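Local atomic coordinates of TrwG protein (Bartonella grahamii, PDB entry 4NHF), a protein that probably serves, as a VirB8-family membrane protein whose soluble domain is described here, as a component of a bacterial type IV secretion machinery. Residues 99-104 / 124-129; 138-143 / 172-177; 142-147 / 165-170. All coordinates share one frame; numbering follows the deposited sequence.

All three interactions join neighbours in one four-stranded antiparallel sheet. Interaction 1 pairs the open ends of hairpin 102-112/117-127, while interactions 2 and 3 are two successive lengths of the pairing between strands 138-148 and 165-174, sharing Ala-142 and Thr-143. Interactions 1 and 2 meet where Thr-124 O probably takes a hydrogen bond from Gln-138 N, 2.9 Å away. Both are surface contacts: interaction 1 adds methyl contacts to its backbone bonds, interaction 2 a side-chain amide bond and water bridges. Interaction 3 is partly buried: isoleucines and aromatic rings on one face pack against helix 42-57, while a beta bulge interrupts its regular backbone pairing. Interactions 1 and 3 lie on opposite sides of the chain's centre.

Interaction 1 (99-104 / 124-129); sequences NKARIT and TQQLDS
With its CG2 anti to the backbone N, Ile-103 lays this methyl alongside Thr-124, 3.8 Å from Thr-124 CB, the two side chains running the same way. Gln-126 has CG anti to its own backbone N (chi1 -171°) and an extended chain, which carries its amide across Ile-103 and leaves OE1 4.0 Å from Ile-103 CG1. Thr-104 and Leu-127 point to the other face of the sheet and meet at about a right angle, methyl to methyl, with Thr-104 CG2 3.9 Å from Leu-127 CD1. The backbones are joined by two antiparallel hydrogen-bonded pairs. Arg-102 N gives a bond of 3.1 Å to Leu-127 O, and Leu-127 N returns one of 2.8 Å to Arg-102 O; Thr-104 and Gln-125 exchange the same pair of bonds. Ile-103 and Gln-126 form the non-hydrogen-bonded pair between them. Gln-125 NE2 turns back to Gln-126 O at 3.0 Å and also reaches Gly-135 O. The Arg-102 guanidinium, in one of two modelled conformers, makes a salt bridge through NH2 to Asp-60 OD2, which places this end of the hairpin beside a calcium site of this protein. Helix 93-97 covers the Ile-103 and Gln-126 face through Leu-97. At the outer edge Ile-103 bonds through its backbone to Tyr-59, and on the inner side Thr-124 pairs with Gln-138 of strand 138-148.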
loop_
_atom_site.group_PDB
_atom_site.type_symbol
_atom_site.label_atom_id
_atom_site.label_comp_id
_atom_site.label_asym_id
_atom_site.label_seq_id
_atom_site.Cartn_x
_atom_site.Cartn_y
_atom_site.Cartn_z
ATOM N N ASN A 99 -9.225 -13.307 -13.476
ATOM C CA ASN A 99 -8.196 -13.901 -12.617
ATOM C C ASN A 99 -7.143 -14.639 -13.426
ATOM O O ASN A 99 -6.354 -15.407 -12.873
ATOM C CB ASN A 99 -8.826 -14.796 -11.532
ATOM C CG ASN A 99 -9.590 -15.973 -12.112
ATOM O OD1 ASN A 99 -10.028 -15.976 -13.258
ATOM N ND2 ASN A 99 -9.758 -16.986 -11.296
ATOM N N LYS A 100 -7.078 -14.354 -14.729
ATOM C CA LYS A 100 -6.193 -15.093 -15.619
ATOM C C LYS A 100 -4.819 -14.475 -15.827
ATOM O O LYS A 100 -3.910 -15.171 -16.277
ATOM C CB LYS A 100 -6.890 -15.319 -16.942
ATOM C CG LYS A 100 -8.304 -15.845 -16.759
ATOM C CD LYS A 100 -9.044 -15.920 -18.076
ATOM C CE LYS A 100 -9.754 -14.617 -18.410
ATOM N NZ LYS A 100 -10.308 -14.650 -19.802
ATOM N N ALA A 101 -4.635 -13.199 -15.453
ATOM C CA ALA A 101 -3.357 -12.549 -15.592
ATOM C C ALA A 101 -3.109 -11.446 -14.519
ATOM O O ALA A 101 -4.007 -11.063 -13.768
ATOM C CB ALA A 101 -3.221 -11.988 -16.993
ATOM N N ARG A 102 -1.847 -11.045 -14.429
ATOM C CA ARG A 102 -1.433 -9.937 -13.586
ATOM C C ARG A 102 -0.611 -8.957 -14.414
ATOM O O ARG A 102 -0.070 -9.310 -15.455
ATOM C CB ARG A 102 -0.618 -10.448 -12.390
ATOM C CG ARG A 102 -1.484 -10.891 -11.207
ATOM C CD ARG A 102 -1.184 -12.313 -10.740
ATOM N NE ARG A 102 0.198 -12.523 -10.327
ATOM C CZ ARG A 102 0.732 -11.901 -9.284
ATOM N NH1 ARG A 102 1.992 -12.115 -8.944
ATOM N NH2 ARG A 102 -0.011 -11.055 -8.580
ATOM N N ILE A 103 -0.517 -7.729 -13.929
ATOM C CA ILE A 103 0.405 -6.773 -14.493
ATOM C C ILE A 103 1.189 -6.265 -13.288
ATOM O O ILE A 103 0.602 -5.678 -12.365
ATOM C CB ILE A 103 -0.334 -5.627 -15.223
ATOM C CG1 ILE A 103 -1.115 -6.147 -16.400
ATOM C CG2 ILE A 103 0.630 -4.502 -15.652
ATOM C CD1 ILE A 103 -2.045 -5.135 -17.012
ATOM N N THR A 104 2.497 -6.503 -13.302
ATOM C CA THR A 104 3.348 -6.027 -12.252
ATOM C C THR A 104 3.999 -4.718 -12.705
ATOM O O THR A 104 4.133 -4.476 -13.894
ATOM C CB THR A 104 4.391 -7.046 -11.830
ATOM O OG1 THR A 104 5.257 -7.303 -12.918
ATOM C CG2 THR A 104 3.740 -8.301 -11.466
ATOM N N THR A 124 6.011 -2.069 -16.867
ATOM C CA THR A 124 4.995 -3.029 -16.551
ATOM C C THR A 124 5.265 -4.342 -17.289
ATOM O O THR A 124 5.881 -4.351 -18.364
ATOM C CB THR A 124 3.582 -2.535 -16.897
ATOM O OG1 THR A 124 3.479 -2.246 -18.278
ATOM C CG2 THR A 124 3.243 -1.326 -16.117
ATOM N N GLN A 125 4.830 -5.442 -16.686
ATOM C CA GLN A 125 5.014 -6.752 -17.279
ATOM C C GLN A 125 3.785 -7.546 -17.037
ATOM O O GLN A 125 3.393 -7.718 -15.873
ATOM C CB GLN A 125 6.167 -7.446 -16.609
ATOM C CG GLN A 125 6.340 -8.908 -17.000
ATOM C CD GLN A 125 6.817 -9.038 -18.410
ATOM O OE1 GLN A 125 7.975 -8.754 -18.683
ATOM N NE2 GLN A 125 5.938 -9.454 -19.327
ATOM N N GLN A 126 3.195 -8.072 -18.105
ATOM C CA GLN A 126 2.003 -8.904 -17.972
ATOM C C GLN A 126 2.451 -10.333 -17.716
ATOM O O GLN A 126 3.425 -10.805 -18.327
ATOM C CB GLN A 126 1.103 -8.853 -19.217
ATOM C CG GLN A 126 -0.234 -9.557 -18.980
ATOM C CD GLN A 126 -1.368 -9.066 -19.876
ATOM O OE1 GLN A 126 -1.592 -7.880 -19.979
ATOM N NE2 GLN A 126 -2.112 -9.990 -20.499
ATOM N N LEU A 127 1.760 -11.003 -16.804
ATOM C CA LEU A 127 2.016 -12.435 -16.530
ATOM C C LEU A 127 0.755 -13.257 -16.704
ATOM O O LEU A 127 -0.334 -12.754 -16.459
ATOM C CB LEU A 127 2.495 -12.610 -15.085
ATOM C CG LEU A 127 3.668 -11.759 -14.614
ATOM C CD1 LEU A 127 3.791 -11.873 -13.096
ATOM C CD2 LEU A 127 4.942 -12.183 -15.285
ATOM N N ASP A 128 0.887 -14.524 -17.109
ATOM C CA ASP A 128 -0.275 -15.361 -17.336
ATOM C C ASP A 128 -0.714 -16.026 -16.009
ATOM O O ASP A 128 -0.160 -15.768 -14.938
ATOM C CB ASP A 128 -0.025 -16.408 -18.472
ATOM C CG ASP A 128 1.030 -17.487 -18.114
ATOM O OD1 ASP A 128 1.278 -17.755 -16.924
ATOM O OD2 ASP A 128 1.604 -18.079 -19.047
ATOM N N SER A 129 -1.673 -16.939 -16.112
ATOM C CA SER A 129 -2.245 -17.579 -14.941
ATOM C C SER A 129 -1.285 -18.535 -14.269
ATOM O O SER A 129 -1.561 -18.927 -13.160
ATOM C CB SER A 129 -3.502 -18.304 -15.285
ATOM O OG SER A 129 -3.212 -19.418 -16.116
#

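Interaction 2 (138-143 / 172-177); sequences QHQIAT and SDPEIL
His-139 begins the pairing with its carbonyl oxygen, which takes a 2.8 Å hydrogen bond from Glu-175 N. Leu-177 CD1 approaches the ring obliquely, 4.3 Å from His-139 ND1. Next, Gln-140 is bent at chi2 (-56°), so that its amide folds over the partner strand and NE2 donates to Ser-172 OG at 3.0 Å, nearly in the amide plane. Ser-172 is modelled in two conformers, so this bond holds for one of them and is less certain than the backbone bonds. Pro-174 stands across from Gln-140 in a non-hydrogen-bonded pair, a place where its missing N-H costs no bond between the two strands. Ile-141 and Asp-173 form the hydrogen-bonded pair: Ile-141 N reaches Asp-173 O at 2.8 Å, and Asp-173 N reaches Ile-141 O at 2.9 Å. The Ile-141 side chain crosses that of Glu-175, with CG1 3.8 Å from Glu-175 CB. Ala-142 then pairs with Ser-172 without hydrogen bonds. At Thr-143, OG1 donates to a water that in turn gives protons to Ile-141 O and Asp-173 OD2, the latter at 2.6 Å; OD2 also has a salt bridge to Arg-171. Two-way bonds at Ile-141 and single-sided pairing at Glu-175 mark the place where strand 165-174 gives way to loop, at the edge of an antiparallel sheet of the VirB8 fold, which belongs to the NTF2-like group.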
loop_
_atom_site.group_PDB
_atom_site.type_symbol
_atom_site.label_atom_id
_atom_site.label_comp_id
_atom_site.label_asym_id
_atom_site.label_seq_id
_atom_site.Cartn_x
_atom_site.Cartn_y
_atom_site.Cartn_z
ATOM N N GLN A 138 7.056 -3.432 -20.816
ATOM C CA GLN A 138 6.716 -2.147 -21.415
ATOM C C GLN A 138 7.306 -1.039 -20.590
ATOM O O GLN A 138 7.036 -0.965 -19.392
ATOM C CB GLN A 138 5.234 -1.966 -21.431
ATOM C CG GLN A 138 4.548 -3.217 -21.887
ATOM C CD GLN A 138 3.635 -2.929 -23.013
ATOM O OE1 GLN A 138 4.087 -2.606 -24.118
ATOM N NE2 GLN A 138 2.340 -3.011 -22.752
ATOM N N HIS A 139 8.053 -0.174 -21.256
ATOM C CA HIS A 139 8.630 1.020 -20.686
ATOM C C HIS A 139 7.698 2.154 -20.923
ATOM O O HIS A 139 7.337 2.478 -22.056
ATOM C CB HIS A 139 9.991 1.306 -21.307
ATOM C CG HIS A 139 10.918 0.154 -21.196
ATOM N ND1 HIS A 139 11.032 -0.798 -22.185
ATOM C CD2 HIS A 139 11.705 -0.256 -20.184
ATOM C CE1 HIS A 139 11.895 -1.719 -21.808
ATOM N NE2 HIS A 139 12.304 -1.423 -20.591
ATOM N N GLN A 140 7.315 2.744 -19.814
ATOM C CA GLN A 140 6.301 3.753 -19.763
ATOM C C GLN A 140 6.838 4.951 -19.035
ATOM O O GLN A 140 7.758 4.863 -18.193
ATOM C CB GLN A 140 5.073 3.258 -18.973
ATOM C CG GLN A 140 4.267 2.130 -19.552
ATOM C CD GLN A 140 3.780 2.430 -20.931
ATOM O OE1 GLN A 140 4.184 1.740 -21.878
ATOM N NE2 GLN A 140 2.917 3.463 -21.084
ATOM N N ILE A 141 6.202 6.067 -19.322
ATOM C CA ILE A 141 6.448 7.345 -18.622
ATOM C C ILE A 141 5.119 7.904 -18.226
ATOM O O ILE A 141 4.280 8.098 -19.095
ATOM C CB ILE A 141 7.037 8.427 -19.516
ATOM C CG1 ILE A 141 8.257 7.951 -20.251
ATOM C CG2 ILE A 141 7.405 9.701 -18.711
ATOM C CD1 ILE A 141 9.374 7.641 -19.311
ATOM N N ALA A 142 4.926 8.202 -16.934
ATOM C CA ALA A 142 3.724 8.885 -16.452
ATOM C C ALA A 142 4.071 10.383 -16.279
ATOM O O ALA A 142 5.076 10.705 -15.613
ATOM C CB ALA A 142 3.256 8.310 -15.123
ATOM N N THR A 143 3.281 11.260 -16.899
ATOM C CA THR A 143 3.389 12.734 -16.756
ATOM C C THR A 143 2.251 13.160 -15.833
ATOM O O THR A 143 1.081 12.907 -16.111
ATOM C CB THR A 143 3.315 13.398 -18.130
ATOM O OG1 THR A 143 4.332 12.823 -18.997
ATOM C CG2 THR A 143 3.497 14.894 -18.023
ATOM N N SER A 172 -0.046 8.128 -19.017
ATOM C CA SER A 172 1.054 7.197 -19.134
ATOM C C SER A 172 1.233 6.886 -20.621
ATOM O O SER A 172 0.273 6.587 -21.305
ATOM C CB SER A 172 0.744 5.924 -18.346
ATOM O OG SER A 172 1.517 4.833 -18.795
ATOM N N ASP A 173 2.466 6.983 -21.101
ATOM C CA ASP A 173 2.792 6.915 -22.529
ATOM C C ASP A 173 4.024 6.018 -22.666
ATOM O O ASP A 173 4.863 6.018 -21.753
ATOM C CB ASP A 173 3.171 8.304 -23.044
ATOM C CG ASP A 173 2.034 9.265 -22.969
ATOM O OD1 ASP A 173 1.142 9.120 -23.790
ATOM O OD2 ASP A 173 2.029 10.166 -22.083
ATOM N N PRO A 174 4.105 5.232 -23.759
ATOM C CA PRO A 174 5.274 4.400 -23.991
ATOM C C PRO A 174 6.516 5.298 -24.029
ATOM O O PRO A 174 6.436 6.413 -24.513
ATOM C CB PRO A 174 5.010 3.745 -25.363
ATOM C CG PRO A 174 3.534 3.888 -25.606
ATOM C CD PRO A 174 3.086 5.094 -24.824
ATOM N N GLU A 175 7.624 4.840 -23.463
ATOM C CA GLU A 175 8.900 5.534 -23.656
ATOM C C GLU A 175 9.477 4.904 -24.897
ATOM O O GLU A 175 9.684 3.699 -24.936
ATOM C CB GLU A 175 9.863 5.357 -22.457
ATOM C CG GLU A 175 11.293 5.881 -22.691
ATOM C CD GLU A 175 12.137 6.118 -21.397
ATOM O OE1 GLU A 175 11.708 5.792 -20.266
ATOM O OE2 GLU A 175 13.255 6.659 -21.498
ATOM N N ILE A 176 9.733 5.697 -25.926
ATOM C CA ILE A 176 10.318 5.149 -27.151
ATOM C C ILE A 176 11.827 5.219 -27.049
ATOM O O ILE A 176 12.409 6.291 -27.082
ATOM C CB ILE A 176 9.882 5.913 -28.423
ATOM C CG1 ILE A 176 8.358 6.058 -28.487
ATOM C CG2 ILE A 176 10.427 5.205 -29.687
ATOM C CD1 ILE A 176 7.613 4.747 -28.397
ATOM N N LEU A 177 12.462 4.064 -26.936
ATOM C CA LEU A 177 13.918 4.005 -26.877
ATOM C C LEU A 177 14.452 4.181 -28.270
ATOM O O LEU A 177 14.246 3.349 -29.135
ATOM C CB LEU A 177 14.412 2.690 -26.269
ATOM C CG LEU A 177 13.893 2.441 -24.853
ATOM C CD1 LEU A 177 14.312 1.062 -24.343
ATOM C CD2 LEU A 177 14.318 3.516 -23.856
HETATM O O HOH W 1 10.217 3.774 -18.918
HETATM O O HOH W 2 3.825 10.538 -20.294
#

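Interaction 3 (142-147 / 165-170); sequences ATIGYT and FQITSY
A classic beta bulge interrupts this antiparallel pair, with Thr-168 and Ser-169 both set against Gly-145. Gly-145 O receives Thr-168 N at 2.8 Å and, weakly, Ser-169 N at 3.4 Å, while Gly-145 N donates to Ser-169 O at 3.0 Å. The hydroxyls of both bulge residues lie close over the glycine, on the side left clear by its lack of a side chain; Ser-169 OG is 3.6 Å from Gly-145 CA and also meets a water held by Thr-143 O. Past the bulge, regular pairing resumes as Thr-147 and Gln-166 exchange backbone bonds. The other face is largely apolar. Ile-144 crosses Ile-167 obliquely, with CG2 3.5 Å from Ile-167 CD1, and turns its CG1 to Tyr-170 CD2 at 3.7 Å. Tyr-170, whose CG is anti to the backbone N (chi1 -177°), runs alongside Ile-144 to reach Ala-142 CB. Farther along, Tyr-146 CD2 meets Phe-165 CE1 at 3.9 Å. Helix 42-57 packs over this face through Leu-49 and Tyr-52, and its Asp-45 and Glu-57 take the hydroxyls of Tyr-146 and Tyr-170. A twisted antiparallel sheet carrying a bulge and wrapped against a long helix is consistent with the NTF2-like fold of VirB8 proteins.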
loop_
_atom_site.group_PDB
_atom_site.type_symbol
_atom_site.label_atom_id
_atom_site.label_comp_id
_atom_site.label_asym_id
_atom_site.label_seq_id
_atom_site.Cartn_x
_atom_site.Cartn_y
_atom_site.Cartn_z
ATOM N N ALA A 142 4.926 8.202 -16.934
ATOM C CA ALA A 142 3.724 8.885 -16.452
ATOM C C ALA A 142 4.071 10.383 -16.279
ATOM O O ALA A 142 5.076 10.705 -15.613
ATOM C CB ALA A 142 3.256 8.310 -15.123
ATOM N N THR A 143 3.281 11.260 -16.899
ATOM C CA THR A 143 3.389 12.734 -16.756
ATOM C C THR A 143 2.251 13.160 -15.833
ATOM O O THR A 143 1.081 12.907 -16.111
ATOM C CB THR A 143 3.315 13.398 -18.130
ATOM O OG1 THR A 143 4.332 12.823 -18.997
ATOM C CG2 THR A 143 3.497 14.894 -18.023
ATOM N N ILE A 144 2.603 13.724 -14.682
ATOM C CA ILE A 144 1.671 13.895 -13.568
ATOM C C ILE A 144 1.619 15.353 -13.088
ATOM O O ILE A 144 2.641 16.050 -12.979
ATOM C CB ILE A 144 2.082 12.969 -12.425
ATOM C CG1 ILE A 144 2.299 11.535 -12.974
ATOM C CG2 ILE A 144 1.068 12.982 -11.271
ATOM C CD1 ILE A 144 2.626 10.521 -11.885
ATOM N N GLY A 145 0.406 15.819 -12.818
ATOM C CA GLY A 145 0.199 17.042 -12.058
ATOM C C GLY A 145 -0.382 16.628 -10.728
ATOM O O GLY A 145 -1.186 15.699 -10.678
ATOM N N TYR A 146 0.046 17.281 -9.634
ATOM C CA TYR A 146 -0.461 16.933 -8.343
ATOM C C TYR A 146 -0.443 18.090 -7.373
ATOM O O TYR A 146 0.251 19.086 -7.564
ATOM C CB TYR A 146 0.340 15.800 -7.730
ATOM C CG TYR A 146 1.786 16.192 -7.412
ATOM C CD1 TYR A 146 2.744 16.215 -8.427
ATOM C CD2 TYR A 146 2.163 16.654 -6.130
ATOM C CE1 TYR A 146 4.075 16.561 -8.165
ATOM C CE2 TYR A 146 3.498 16.980 -5.841
ATOM C CZ TYR A 146 4.448 16.952 -6.872
ATOM O OH TYR A 146 5.746 17.300 -6.618
ATOM N N THR A 147 -1.247 17.942 -6.323
ATOM C CA THR A 147 -1.278 18.915 -5.220
ATOM C C THR A 147 -1.732 18.188 -3.960
ATOM O O THR A 147 -1.897 16.954 -3.975
ATOM C CB THR A 147 -2.181 20.096 -5.555
ATOM O OG1 THR A 147 -1.896 21.153 -4.622
ATOM C CG2 THR A 147 -3.662 19.695 -5.482
ATOM N N PHE A 165 -3.704 14.277 -0.726
ATOM C CA PHE A 165 -2.974 14.159 -1.979
ATOM C C PHE A 165 -3.991 13.998 -3.097
ATOM O O PHE A 165 -4.958 13.181 -2.960
ATOM C CB PHE A 165 -2.053 12.949 -1.930
ATOM C CG PHE A 165 -1.201 12.761 -3.162
ATOM C CD1 PHE A 165 -0.170 13.647 -3.463
ATOM C CD2 PHE A 165 -1.419 11.685 -4.020
ATOM C CE1 PHE A 165 0.646 13.455 -4.565
ATOM C CE2 PHE A 165 -0.592 11.488 -5.131
ATOM C CZ PHE A 165 0.430 12.369 -5.395
ATOM N N GLN A 166 -3.758 14.710 -4.210
ATOM C CA GLN A 166 -4.624 14.653 -5.365
ATOM C C GLN A 166 -3.834 14.758 -6.662
ATOM O O GLN A 166 -3.118 15.704 -6.896
ATOM C CB GLN A 166 -5.676 15.734 -5.385
ATOM C CG GLN A 166 -6.639 15.696 -4.232
ATOM C CD GLN A 166 -7.765 14.710 -4.471
ATOM O OE1 GLN A 166 -8.843 15.104 -4.967
ATOM N NE2 GLN A 166 -7.542 13.435 -4.110
ATOM N N ILE A 167 -3.975 13.750 -7.491
ATOM C CA ILE A 167 -3.443 13.771 -8.849
ATOM C C ILE A 167 -4.438 14.604 -9.662
ATOM O O ILE A 167 -5.610 14.230 -9.759
ATOM C CB ILE A 167 -3.373 12.340 -9.390
ATOM C CG1 ILE A 167 -2.461 11.480 -8.507
ATOM C CG2 ILE A 167 -2.939 12.308 -10.861
ATOM C CD1 ILE A 167 -0.997 11.777 -8.674
ATOM N N THR A 168 -3.994 15.710 -10.229
ATOM C CA THR A 168 -4.873 16.561 -11.040
ATOM C C THR A 168 -4.778 16.341 -12.533
ATOM O O THR A 168 -5.636 16.806 -13.272
ATOM C CB THR A 168 -4.576 18.037 -10.730
ATOM O OG1 THR A 168 -3.160 18.255 -10.892
ATOM C CG2 THR A 168 -4.959 18.281 -9.289
ATOM N N SER A 169 -3.681 15.724 -12.966
ATOM C CA SER A 169 -3.568 15.198 -14.348
ATOM C C SER A 169 -2.648 13.993 -14.371
ATOM O O SER A 169 -1.705 13.856 -13.550
ATOM C CB SER A 169 -3.109 16.292 -15.341
ATOM O OG SER A 169 -1.818 16.705 -15.014
ATOM N N TYR A 170 -2.940 13.085 -15.252
ATOM C CA TYR A 170 -2.177 11.868 -15.339
ATOM C C TYR A 170 -2.340 11.269 -16.701
ATOM O O TYR A 170 -3.470 11.093 -17.168
ATOM C CB TYR A 170 -2.599 10.874 -14.255
ATOM C CG TYR A 170 -1.785 9.585 -14.232
ATOM C CD1 TYR A 170 -2.033 8.547 -15.154
ATOM C CD2 TYR A 170 -0.757 9.416 -13.325
ATOM C CE1 TYR A 170 -1.315 7.340 -15.088
ATOM C CE2 TYR A 170 -0.027 8.256 -13.264
ATOM C CZ TYR A 170 -0.281 7.222 -14.160
ATOM O OH TYR A 170 0.474 6.098 -14.044
HETATM O O HOH W 3 -0.225 15.139 -16.824
#